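Local atomic coordinates of RING finger protein unkempt homolog (Mus musculus, PDB entry 5ELH), a protein that binds RNA sequence-specifically through clustered CCCH zinc fingers and represses translation, helping to set and maintain the early morphology of cortical neurons. Residues R94-G99 with H117-H122; Q3-L8 with R42-R47; E14-F19 with Y30-W35. All coordinates share one frame; numbering follows the deposited sequence.

The three contacts come from the first and third zinc fingers of this RNA-binding fragment. Contact 3 lies in the first finger, where Cys16 and Cys32 hold its zinc; contact 1 lies in the third, with Cys118 and His122 on another zinc. Contact 2, residues 3-8 with 42-47, joins helix 3-10 to the loop 42-47. His117 ties the three together: its ND1 is 2.6 Å from Tyr7 OH of contact 2, and its NE2 is 2.7 Å from Thr31 O of contact 3, both probable hydrogen bonds. The centres of contacts 1 and 2 are about 12 Å apart, those of contacts 1 and 3 about 21 Å.

Contact 1: residues R94-G99 with H117-H122; sequences RYYKTG and HCAFAH. With ZN (zinc ion), chain F.
Lys97 N donates to Ala119 O at 2.9 Å and Ala121 N to Gly99 O, also at 2.9 Å, so the type II turn of Tyr95 to Thr98 is bonded through its third residue and the glycine after it to alternate residues of 117-122. Lys97 carries the side-chain contact. Its CG is anti to the carbonyl carbon and the chain bends at chi2 (-91°), after which CD runs beside Phe120 O and NZ ends between two carbonyls. NZ donates to Cys118 O at 3.1 Å, tilted out of that carbonyl's plane, and to Phe120 O at 3.1 Å from well above the plane. A salt bridge to Asp126 adds to its partners. On the way, Lys97 CG lies over the centre of one face of the Tyr96 ring, whose CD1 meets Ala119 CB at 4.1 Å; a water links Tyr96 OH to Cys118 O. Phe120 brings its ring edge, at CD2, and its CB to Gly99 O. Cys118 SG binds zinc at 2.4 Å and accepts a hydrogen bond from Phe120 N at 3.4 Å, while His122 NE2 binds at 2.1 Å; Cys101 and Cys111 complete the CCCH site. The lysine NZ is thus held by two carbonyls and a carboxylate, which would probably balance its charge beside the zinc site and fix the backbone round Ala119.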
loop_
_atom_site.group_PDB
_atom_site.type_symbol
_atom_site.label_atom_id
_atom_site.label_comp_id
_atom_site.label_asym_id
_atom_site.label_seq_id
_atom_site.Cartn_x
_atom_site.Cartn_y
_atom_site.Cartn_z
ATOM N N ARG A 94 -15.794 -9.699 0.271
ATOM C CA ARG A 94 -16.880 -10.603 -0.061
ATOM C C ARG A 94 -17.310 -10.524 -1.518
ATOM O O ARG A 94 -17.710 -11.529 -2.104
ATOM C CB ARG A 94 -18.085 -10.286 0.827
ATOM C CG ARG A 94 -19.368 -11.017 0.456
ATOM C CD ARG A 94 -19.206 -12.521 0.572
ATOM N NE ARG A 94 -20.453 -13.217 0.276
ATOM C CZ ARG A 94 -20.839 -13.596 -0.936
ATOM N NH1 ARG A 94 -20.076 -13.349 -2.000
ATOM N NH2 ARG A 94 -21.997 -14.228 -1.083
ATOM N N TYR A 95 -17.243 -9.329 -2.091
ATOM C CA TYR A 95 -17.883 -9.062 -3.377
ATOM C C TYR A 95 -16.991 -8.554 -4.510
ATOM O O TYR A 95 -17.307 -8.780 -5.682
ATOM C CB TYR A 95 -19.034 -8.085 -3.180
ATOM C CG TYR A 95 -20.222 -8.686 -2.484
ATOM C CD1 TYR A 95 -20.859 -9.800 -3.013
ATOM C CD2 TYR A 95 -20.719 -8.138 -1.306
ATOM C CE1 TYR A 95 -21.948 -10.354 -2.404
ATOM C CE2 TYR A 95 -21.820 -8.694 -0.674
ATOM C CZ TYR A 95 -22.424 -9.807 -1.226
ATOM O OH TYR A 95 -23.521 -10.372 -0.636
ATOM N N TYR A 96 -15.891 -7.884 -4.194
ATOM C CA TYR A 96 -15.055 -7.284 -5.238
ATOM C C TYR A 96 -14.639 -8.300 -6.309
ATOM O O TYR A 96 -14.076 -9.349 -6.005
ATOM C CB TYR A 96 -13.820 -6.631 -4.616
ATOM C CG TYR A 96 -12.885 -5.976 -5.599
ATOM C CD1 TYR A 96 -13.272 -4.859 -6.331
ATOM C CD2 TYR A 96 -11.601 -6.459 -5.779
ATOM C CE1 TYR A 96 -12.408 -4.257 -7.229
ATOM C CE2 TYR A 96 -10.730 -5.864 -6.673
ATOM C CZ TYR A 96 -11.137 -4.763 -7.389
ATOM O OH TYR A 96 -10.263 -4.184 -8.267
ATOM N N LYS A 97 -14.951 -7.966 -7.559
ATOM C CA LYS A 97 -14.617 -8.786 -8.738
ATOM C C LYS A 97 -15.057 -10.247 -8.646
ATOM O O LYS A 97 -14.399 -11.123 -9.214
ATOM C CB LYS A 97 -13.111 -8.746 -9.018
ATOM C CG LYS A 97 -12.534 -7.348 -9.196
ATOM C CD LYS A 97 -12.545 -6.924 -10.623
ATOM C CE LYS A 97 -12.015 -5.520 -10.767
ATOM N NZ LYS A 97 -12.139 -5.075 -12.168
ATOM N N THR A 98 -16.172 -10.509 -7.967
ATOM C CA THR A 98 -16.681 -11.879 -7.829
ATOM C C THR A 98 -17.721 -12.242 -8.882
ATOM O O THR A 98 -18.093 -13.409 -9.008
ATOM C CB THR A 98 -17.302 -12.111 -6.438
ATOM O OG1 THR A 98 -18.390 -11.207 -6.237
ATOM C CG2 THR A 98 -16.265 -11.896 -5.364
ATOM N N GLY A 99 -18.192 -11.244 -9.626
ATOM C CA GLY A 99 -19.160 -11.460 -10.684
ATOM C C GLY A 99 -18.763 -10.697 -11.943
ATOM O O GLY A 99 -17.901 -9.814 -11.889
ATOM N N HIS A 117 -11.783 1.635 -12.691
ATOM C CA HIS A 117 -12.041 1.330 -11.287
ATOM C C HIS A 117 -13.196 0.355 -11.079
ATOM O O HIS A 117 -13.490 0.000 -9.943
ATOM C CB HIS A 117 -12.308 2.608 -10.485
ATOM C CG HIS A 117 -11.146 3.551 -10.449
ATOM N ND1 HIS A 117 -9.837 3.119 -10.455
ATOM C CD2 HIS A 117 -11.097 4.903 -10.422
ATOM C CE1 HIS A 117 -9.032 4.164 -10.427
ATOM N NE2 HIS A 117 -9.770 5.258 -10.410
ATOM N N CYS A 118 -13.834 -0.080 -12.162
ATOM C CA CYS A 118 -15.023 -0.918 -12.063
ATOM C C CYS A 118 -14.811 -2.082 -11.093
ATOM O O CYS A 118 -13.759 -2.717 -11.092
ATOM C CB CYS A 118 -15.418 -1.463 -13.428
ATOM S SG CYS A 118 -16.893 -2.490 -13.330
ATOM N N ALA A 119 -15.818 -2.340 -10.268
ATOM C CA ALA A 119 -15.716 -3.328 -9.198
ATOM C C ALA A 119 -16.192 -4.716 -9.627
ATOM O O ALA A 119 -16.135 -5.664 -8.847
ATOM C CB ALA A 119 -16.495 -2.852 -7.958
ATOM N N PHE A 120 -16.659 -4.832 -10.866
ATOM C CA PHE A 120 -17.028 -6.134 -11.416
ATOM C C PHE A 120 -15.911 -6.617 -12.331
ATOM O O PHE A 120 -15.097 -5.818 -12.809
ATOM C CB PHE A 120 -18.353 -6.051 -12.184
ATOM C CG PHE A 120 -19.566 -5.933 -11.296
ATOM C CD1 PHE A 120 -19.937 -4.708 -10.765
ATOM C CD2 PHE A 120 -20.333 -7.048 -10.996
ATOM C CE1 PHE A 120 -21.050 -4.595 -9.957
ATOM C CE2 PHE A 120 -21.447 -6.941 -10.183
ATOM C CZ PHE A 120 -21.804 -5.712 -9.665
ATOM N N ALA A 121 -15.874 -7.925 -12.573
ATOM C CA ALA A 121 -14.858 -8.512 -13.441
ATOM C C ALA A 121 -15.240 -8.385 -14.904
ATOM O O ALA A 121 -16.380 -8.638 -15.291
ATOM C CB ALA A 121 -14.642 -9.963 -13.091
ATOM N N HIS A 122 -14.272 -7.981 -15.714
ATOM C CA HIS A 122 -14.435 -7.972 -17.156
ATOM C C HIS A 122 -13.581 -9.091 -17.712
ATOM O O HIS A 122 -12.373 -8.938 -17.877
ATOM C CB HIS A 122 -14.048 -6.609 -17.725
ATOM C CG HIS A 122 -14.980 -5.514 -17.311
ATOM N ND1 HIS A 122 -15.940 -4.997 -18.154
ATOM C CD2 HIS A 122 -15.128 -4.868 -16.130
ATOM C CE1 HIS A 122 -16.624 -4.063 -17.516
ATOM N NE2 HIS A 122 -16.157 -3.972 -16.284
HETATM ZN ZN ZN F . -17.651 -2.759 -15.542
HETATM O O HOH W 1 -11.357 -2.063 -9.793
HETATM O O HOH W 2 -11.517 -2.906 -13.160
#

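Contact 2: residues Q3-L8 with R42-R47; sequences QHYTYL and RRRSIR
Arg42 reaches across to the carbonyls of Tyr7 and Leu8 in helix 3-10, and its conformation explains how. CG stands between the backbone N and the carbonyl carbon (chi1 60°), the crowded position, and the chain then bends at chi3. The guanidinium meets Leu8 O at its edge: NH2 donates at 2.9 Å with an N-H...O angle of 163°, the oxygen lying in the guanidinium plane. NH1 adds two weak bonds, to Leu8 O and, at 3.2 Å, to Tyr7 O, and has a further partner in Phe11 O. Arg44 takes the contrary shape, with CG anti to the backbone N and the chain extended to NE. Its CG passes 3.7 Å from Leu8 O, and NH2 comes 3.6 Å from Tyr5 CE1. The Tyr5 ring and this guanidinium are steeply inclined, their planes 75° apart, and Tyr5 OH is hydrogen-bonded to Lys9 NZ. Two waters fill in the polar link: one lies between Leu8 O and Ser45 OG, 2.6 Å from the latter, and the other is near Ser45 O, with weak, long approaches to Leu8 O and Arg44 NE. An alanine in place of Arg42 would probably leave the carbonyls of Tyr7, Leu8 and Phe11 without their guanidinium donor and loosen the tie between helix and loop. Through these bonds to main-chain carbonyls the Arg42 guanidinium fastens the extended loop 42-47 to helix 3-10, in the region of the first CCCH finger.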
loop_
_atom_site.group_PDB
_atom_site.type_symbol
_atom_site.label_atom_id
_atom_site.label_comp_id
_atom_site.label_asym_id
_atom_site.label_seq_id
_atom_site.Cartn_x
_atom_site.Cartn_y
_atom_site.Cartn_z
ATOM N N GLN A 3 -3.632 -6.601 -9.192
ATOM C CA GLN A 3 -4.158 -5.262 -8.982
ATOM C C GLN A 3 -5.349 -5.337 -8.033
ATOM O O GLN A 3 -5.804 -4.315 -7.514
ATOM C CB GLN A 3 -4.582 -4.634 -10.316
ATOM C CG GLN A 3 -3.480 -3.866 -11.039
ATOM C CD GLN A 3 -3.517 -2.370 -10.752
ATOM O OE1 GLN A 3 -2.845 -1.883 -9.842
ATOM N NE2 GLN A 3 -4.305 -1.635 -11.535
ATOM N N HIS A 4 -5.851 -6.551 -7.803
ATOM C CA HIS A 4 -6.968 -6.765 -6.884
ATOM C C HIS A 4 -6.606 -6.347 -5.462
ATOM O O HIS A 4 -7.400 -5.691 -4.773
ATOM C CB HIS A 4 -7.397 -8.234 -6.880
ATOM C CG HIS A 4 -8.078 -8.671 -8.139
ATOM N ND1 HIS A 4 -8.469 -9.975 -8.355
ATOM C CD2 HIS A 4 -8.436 -7.980 -9.246
ATOM C CE1 HIS A 4 -9.034 -10.069 -9.547
ATOM N NE2 HIS A 4 -9.032 -8.871 -10.104
ATOM N N TYR A 5 -5.413 -6.731 -5.018
ATOM C CA TYR A 5 -5.003 -6.455 -3.642
ATOM C C TYR A 5 -4.875 -4.954 -3.385
ATOM O O TYR A 5 -5.247 -4.464 -2.317
ATOM C CB TYR A 5 -3.687 -7.168 -3.313
ATOM C CG TYR A 5 -3.172 -6.877 -1.917
ATOM C CD1 TYR A 5 -3.873 -7.306 -0.792
ATOM C CD2 TYR A 5 -1.986 -6.176 -1.722
ATOM C CE1 TYR A 5 -3.408 -7.041 0.487
ATOM C CE2 TYR A 5 -1.514 -5.908 -0.448
ATOM C CZ TYR A 5 -2.226 -6.343 0.653
ATOM O OH TYR A 5 -1.763 -6.081 1.926
ATOM N N THR A 6 -4.361 -4.223 -4.365
ATOM C CA THR A 6 -4.201 -2.778 -4.220
ATOM C C THR A 6 -5.563 -2.079 -4.107
ATOM O O THR A 6 -5.731 -1.176 -3.286
ATOM C CB THR A 6 -3.401 -2.182 -5.388
ATOM O OG1 THR A 6 -4.187 -2.235 -6.584
ATOM C CG2 THR A 6 -2.101 -2.954 -5.593
ATOM N N TYR A 7 -6.537 -2.508 -4.910
ATOM C CA TYR A 7 -7.895 -1.975 -4.799
ATOM C C TYR A 7 -8.537 -2.321 -3.460
ATOM O O TYR A 7 -9.096 -1.451 -2.781
ATOM C CB TYR A 7 -8.770 -2.454 -5.958
ATOM C CG TYR A 7 -8.674 -1.547 -7.160
ATOM C CD1 TYR A 7 -7.660 -1.703 -8.087
ATOM C CD2 TYR A 7 -9.575 -0.502 -7.343
ATOM C CE1 TYR A 7 -7.556 -0.864 -9.177
ATOM C CE2 TYR A 7 -9.474 0.349 -8.438
ATOM C CZ TYR A 7 -8.464 0.162 -9.345
ATOM O OH TYR A 7 -8.362 1.003 -10.435
ATOM N N LEU A 8 -8.451 -3.589 -3.073
ATOM C CA LEU A 8 -9.046 -4.038 -1.813
ATOM C C LEU A 8 -8.525 -3.258 -0.606
ATOM O O LEU A 8 -9.298 -2.838 0.262
ATOM C CB LEU A 8 -8.774 -5.521 -1.609
ATOM C CG LEU A 8 -9.593 -6.435 -2.512
ATOM C CD1 LEU A 8 -8.975 -7.811 -2.554
ATOM C CD2 LEU A 8 -11.030 -6.489 -2.028
ATOM N N ARG A 42 -13.859 5.105 1.951
ATOM C CA ARG A 42 -14.245 3.771 2.403
ATOM C C ARG A 42 -13.240 3.219 3.411
ATOM O O ARG A 42 -12.038 3.492 3.336
ATOM C CB ARG A 42 -14.421 2.805 1.223
ATOM C CG ARG A 42 -13.191 2.603 0.382
ATOM C CD ARG A 42 -13.392 1.437 -0.581
ATOM N NE ARG A 42 -13.185 0.142 0.060
ATOM C CZ ARG A 42 -12.048 -0.552 0.027
ATOM N NH1 ARG A 42 -10.977 -0.087 -0.610
ATOM N NH2 ARG A 42 -11.987 -1.729 0.625
ATOM N N ARG A 43 -13.757 2.476 4.389
ATOM C CA ARG A 43 -12.930 1.668 5.268
ATOM C C ARG A 43 -12.570 0.362 4.573
ATOM O O ARG A 43 -13.425 -0.284 3.980
ATOM C CB ARG A 43 -13.701 1.306 6.537
ATOM C CG ARG A 43 -14.200 2.483 7.351
ATOM C CD ARG A 43 -15.154 1.993 8.414
ATOM N NE ARG A 43 -16.412 1.511 7.852
ATOM C CZ ARG A 43 -17.287 0.748 8.501
ATOM N NH1 ARG A 43 -17.053 0.367 9.756
ATOM N NH2 ARG A 43 -18.404 0.367 7.900
ATOM N N ARG A 44 -11.303 -0.023 4.663
ATOM C CA ARG A 44 -10.850 -1.322 4.186
ATOM C C ARG A 44 -11.625 -2.411 4.919
ATOM O O ARG A 44 -11.747 -2.350 6.140
ATOM C CB ARG A 44 -9.358 -1.471 4.472
ATOM C CG ARG A 44 -8.748 -2.735 3.915
ATOM C CD ARG A 44 -7.292 -2.913 4.341
ATOM N NE ARG A 44 -6.735 -4.142 3.769
ATOM C CZ ARG A 44 -5.518 -4.617 4.016
ATOM N NH1 ARG A 44 -4.703 -3.970 4.839
ATOM N NH2 ARG A 44 -5.115 -5.744 3.436
ATOM N N SER A 45 -12.180 -3.376 4.185
ATOM C CA SER A 45 -12.809 -4.532 4.833
ATOM C C SER A 45 -11.704 -5.489 5.257
ATOM O O SER A 45 -10.654 -5.547 4.621
ATOM C CB SER A 45 -13.844 -5.227 3.932
ATOM O OG SER A 45 -13.251 -5.951 2.858
ATOM N N ILE A 46 -11.950 -6.231 6.338
ATOM C CA ILE A 46 -10.927 -7.020 7.011
ATOM C C ILE A 46 -11.561 -8.299 7.538
ATOM O O ILE A 46 -12.598 -8.242 8.199
ATOM C CB ILE A 46 -10.383 -6.294 8.278
ATOM C CG1 ILE A 46 -9.962 -4.847 7.987
ATOM C CG2 ILE A 46 -9.231 -7.075 8.899
ATOM C CD1 ILE A 46 -8.708 -4.706 7.176
ATOM N N ARG A 47 -10.950 -9.440 7.250
ATOM C CA ARG A 47 -11.361 -10.700 7.875
ATOM C C ARG A 47 -10.553 -10.873 9.143
ATOM O O ARG A 47 -9.332 -11.025 9.096
ATOM C CB ARG A 47 -11.140 -11.893 6.935
ATOM C CG ARG A 47 -11.516 -13.250 7.553
ATOM C CD ARG A 47 -11.144 -14.428 6.654
ATOM N NE ARG A 47 -11.345 -15.719 7.328
ATOM C CZ ARG A 47 -10.439 -16.326 8.097
ATOM N NH1 ARG A 47 -9.250 -15.771 8.313
ATOM N NH2 ARG A 47 -10.722 -17.497 8.663
HETATM O O HOH W 3 -11.919 -4.462 1.144
HETATM O O HOH W 4 -9.312 -5.758 2.184
#

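Contact 3: residues E14-F19 with Y30-W35; sequences EQCPLF and YTCFHW. With ZN (zinc ion), chain D.
Trp35 holds CG between its backbone N and carbonyl carbon (chi1 63°), and the ring beyond it lies against Gln15, which puts CG anti to its own N (-171°) and stays extended beyond it. The glutamine lies across one face of the indole: Gln15 CB sits 3.7 Å from the centroid of the six-membered ring, a CH-pi contact over the face, Gln15 CG comes 3.6 Å from Trp35 CH2, and the terminal amide is inclined by only 23° to the ring. Gln15 CA and the Glu14 carbonyl oxygen lie over this face too. The backbones are joined by a single beta bridge, with Trp35 N donating to Glu14 O at 3.0 Å and Cys16 N to Trp35 O at 2.9 Å. His34 packs its CB 3.7 Å from Cys16 CB, and a water joins its ND1 to Glu14 N. Cys16 SG and Cys32 SG bind the zinc at 2.3 and 2.4 Å; Cys24 and His36 complete the CCCH site. Cys32 SG also accepts a hydrogen bond from His34 N, which links the metal site to the bridge. Tyr30 OH donates to His34 O at 2.8 Å. Both segments are loops between helix 3-10 and helix 87-90, and no strand accompanies the bridge: Phe33 meets Phe11 edge to face just past helix 3-10, and Phe19 stacks on His36.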
loop_
_atom_site.group_PDB
_atom_site.type_symbol
_atom_site.label_atom_id
_atom_site.label_comp_id
_atom_site.label_asym_id
_atom_site.label_seq_id
_atom_site.Cartn_x
_atom_site.Cartn_y
_atom_site.Cartn_z
ATOM N N GLU A 14 -7.670 6.674 1.591
ATOM C CA GLU A 14 -6.863 7.804 2.059
ATOM C C GLU A 14 -7.211 9.070 1.294
ATOM O O GLU A 14 -7.660 9.011 0.143
ATOM C CB GLU A 14 -5.370 7.516 1.871
ATOM C CG GLU A 14 -4.853 6.304 2.633
ATOM C CD GLU A 14 -4.802 6.518 4.129
ATOM O OE1 GLU A 14 -4.717 7.687 4.568
ATOM O OE2 GLU A 14 -4.845 5.510 4.864
ATOM N N GLN A 15 -6.981 10.217 1.928
ATOM C CA GLN A 15 -7.298 11.494 1.314
ATOM C C GLN A 15 -6.294 11.845 0.223
ATOM O O GLN A 15 -5.090 11.625 0.371
ATOM C CB GLN A 15 -7.307 12.612 2.353
ATOM C CG GLN A 15 -7.838 13.919 1.803
ATOM C CD GLN A 15 -7.826 15.040 2.830
ATOM O OE1 GLN A 15 -6.988 15.074 3.730
ATOM N NE2 GLN A 15 -8.766 15.960 2.698
ATOM N N CYS A 16 -6.799 12.418 -0.862
ATOM C CA CYS A 16 -5.953 12.869 -1.959
ATOM C C CYS A 16 -5.178 14.127 -1.558
ATOM O O CYS A 16 -5.781 15.175 -1.323
ATOM C CB CYS A 16 -6.817 13.169 -3.191
ATOM S SG CYS A 16 -5.908 13.754 -4.656
ATOM N N PRO A 17 -3.837 14.038 -1.486
ATOM C CA PRO A 17 -3.050 15.231 -1.137
ATOM C C PRO A 17 -3.069 16.318 -2.218
ATOM O O PRO A 17 -2.781 17.479 -1.925
ATOM C CB PRO A 17 -1.631 14.677 -0.962
ATOM C CG PRO A 17 -1.603 13.443 -1.796
ATOM C CD PRO A 17 -2.981 12.855 -1.689
ATOM N N LEU A 18 -3.400 15.952 -3.453
ATOM C CA LEU A 18 -3.470 16.935 -4.531
ATOM C C LEU A 18 -4.786 17.713 -4.486
ATOM O O LEU A 18 -4.809 18.916 -4.739
ATOM C CB LEU A 18 -3.320 16.258 -5.900
ATOM C CG LEU A 18 -1.950 15.696 -6.294
ATOM C CD1 LEU A 18 -2.002 15.209 -7.737
ATOM C CD2 LEU A 18 -0.828 16.704 -6.113
ATOM N N PHE A 19 -5.879 17.023 -4.165
ATOM C CA PHE A 19 -7.198 17.650 -4.202
ATOM C C PHE A 19 -7.307 18.808 -3.214
ATOM O O PHE A 19 -7.905 19.854 -3.512
ATOM C CB PHE A 19 -8.307 16.639 -3.917
ATOM C CG PHE A 19 -9.665 17.271 -3.826
ATOM C CD1 PHE A 19 -10.330 17.673 -4.975
ATOM C CD2 PHE A 19 -10.261 17.502 -2.592
ATOM C CE1 PHE A 19 -11.572 18.270 -4.900
ATOM C CE2 PHE A 19 -11.502 18.091 -2.511
ATOM C CZ PHE A 19 -12.158 18.485 -3.667
ATOM N N TYR A 30 -14.391 12.181 -11.895
ATOM C CA TYR A 30 -13.735 11.748 -10.670
ATOM C C TYR A 30 -13.138 10.356 -10.845
ATOM O O TYR A 30 -13.782 9.363 -10.539
ATOM C CB TYR A 30 -14.745 11.770 -9.520
ATOM C CG TYR A 30 -14.193 11.342 -8.177
ATOM C CD1 TYR A 30 -12.972 11.818 -7.714
ATOM C CD2 TYR A 30 -14.907 10.472 -7.363
ATOM C CE1 TYR A 30 -12.475 11.428 -6.482
ATOM C CE2 TYR A 30 -14.420 10.077 -6.136
ATOM C CZ TYR A 30 -13.209 10.554 -5.700
ATOM O OH TYR A 30 -12.735 10.149 -4.472
ATOM N N THR A 31 -11.911 10.292 -11.360
ATOM C CA THR A 31 -11.229 9.017 -11.570
ATOM C C THR A 31 -10.135 8.782 -10.539
ATOM O O THR A 31 -9.293 7.898 -10.714
ATOM C CB THR A 31 -10.542 8.970 -12.943
ATOM O OG1 THR A 31 -9.476 9.928 -12.974
ATOM C CG2 THR A 31 -11.537 9.252 -14.058
ATOM N N CYS A 32 -10.123 9.579 -9.476
ATOM C CA CYS A 32 -9.021 9.514 -8.533
ATOM C C CYS A 32 -9.112 8.256 -7.688
ATOM O O CYS A 32 -10.195 7.777 -7.353
ATOM C CB CYS A 32 -8.970 10.744 -7.620
ATOM S SG CYS A 32 -7.396 10.871 -6.707
ATOM N N PHE A 33 -7.945 7.740 -7.337
ATOM C CA PHE A 33 -7.843 6.550 -6.510
ATOM C C PHE A 33 -8.093 6.871 -5.031
ATOM O O PHE A 33 -8.368 5.980 -4.228
ATOM C CB PHE A 33 -6.452 5.949 -6.681
ATOM C CG PHE A 33 -6.346 4.550 -6.190
ATOM C CD1 PHE A 33 -6.770 3.498 -6.981
ATOM C CD2 PHE A 33 -5.835 4.282 -4.935
ATOM C CE1 PHE A 33 -6.681 2.200 -6.526
ATOM C CE2 PHE A 33 -5.742 2.989 -4.481
ATOM C CZ PHE A 33 -6.167 1.949 -5.275
ATOM N N HIS A 34 -8.002 8.150 -4.688
ATOM C CA HIS A 34 -8.088 8.592 -3.302
ATOM C C HIS A 34 -9.387 9.347 -3.081
ATOM O O HIS A 34 -10.011 9.781 -4.043
ATOM C CB HIS A 34 -6.890 9.477 -2.999
ATOM C CG HIS A 34 -5.583 8.814 -3.285
ATOM N ND1 HIS A 34 -5.143 7.710 -2.586
ATOM C CD2 HIS A 34 -4.635 9.074 -4.215
ATOM C CE1 HIS A 34 -3.971 7.331 -3.063
ATOM N NE2 HIS A 34 -3.640 8.142 -4.051
ATOM N N TRP A 35 -9.819 9.495 -1.829
ATOM C CA TRP A 35 -11.041 10.243 -1.582
ATOM C C TRP A 35 -10.771 11.744 -1.572
ATOM O O TRP A 35 -9.694 12.203 -1.183
ATOM C CB TRP A 35 -11.802 9.776 -0.327
ATOM C CG TRP A 35 -11.142 9.923 1.010
ATOM C CD1 TRP A 35 -10.500 8.952 1.713
ATOM C CD2 TRP A 35 -11.117 11.096 1.833
ATOM N NE1 TRP A 35 -10.063 9.445 2.917
ATOM C CE2 TRP A 35 -10.427 10.763 3.015
ATOM C CE3 TRP A 35 -11.599 12.400 1.677
ATOM C CZ2 TRP A 35 -10.206 11.683 4.039
ATOM C CZ3 TRP A 35 -11.376 13.316 2.692
ATOM C CH2 TRP A 35 -10.686 12.949 3.861
HETATM ZN ZN ZN D . -7.419 13.200 -6.297
HETATM O O HOH W 5 -6.492 5.784 -1.038
#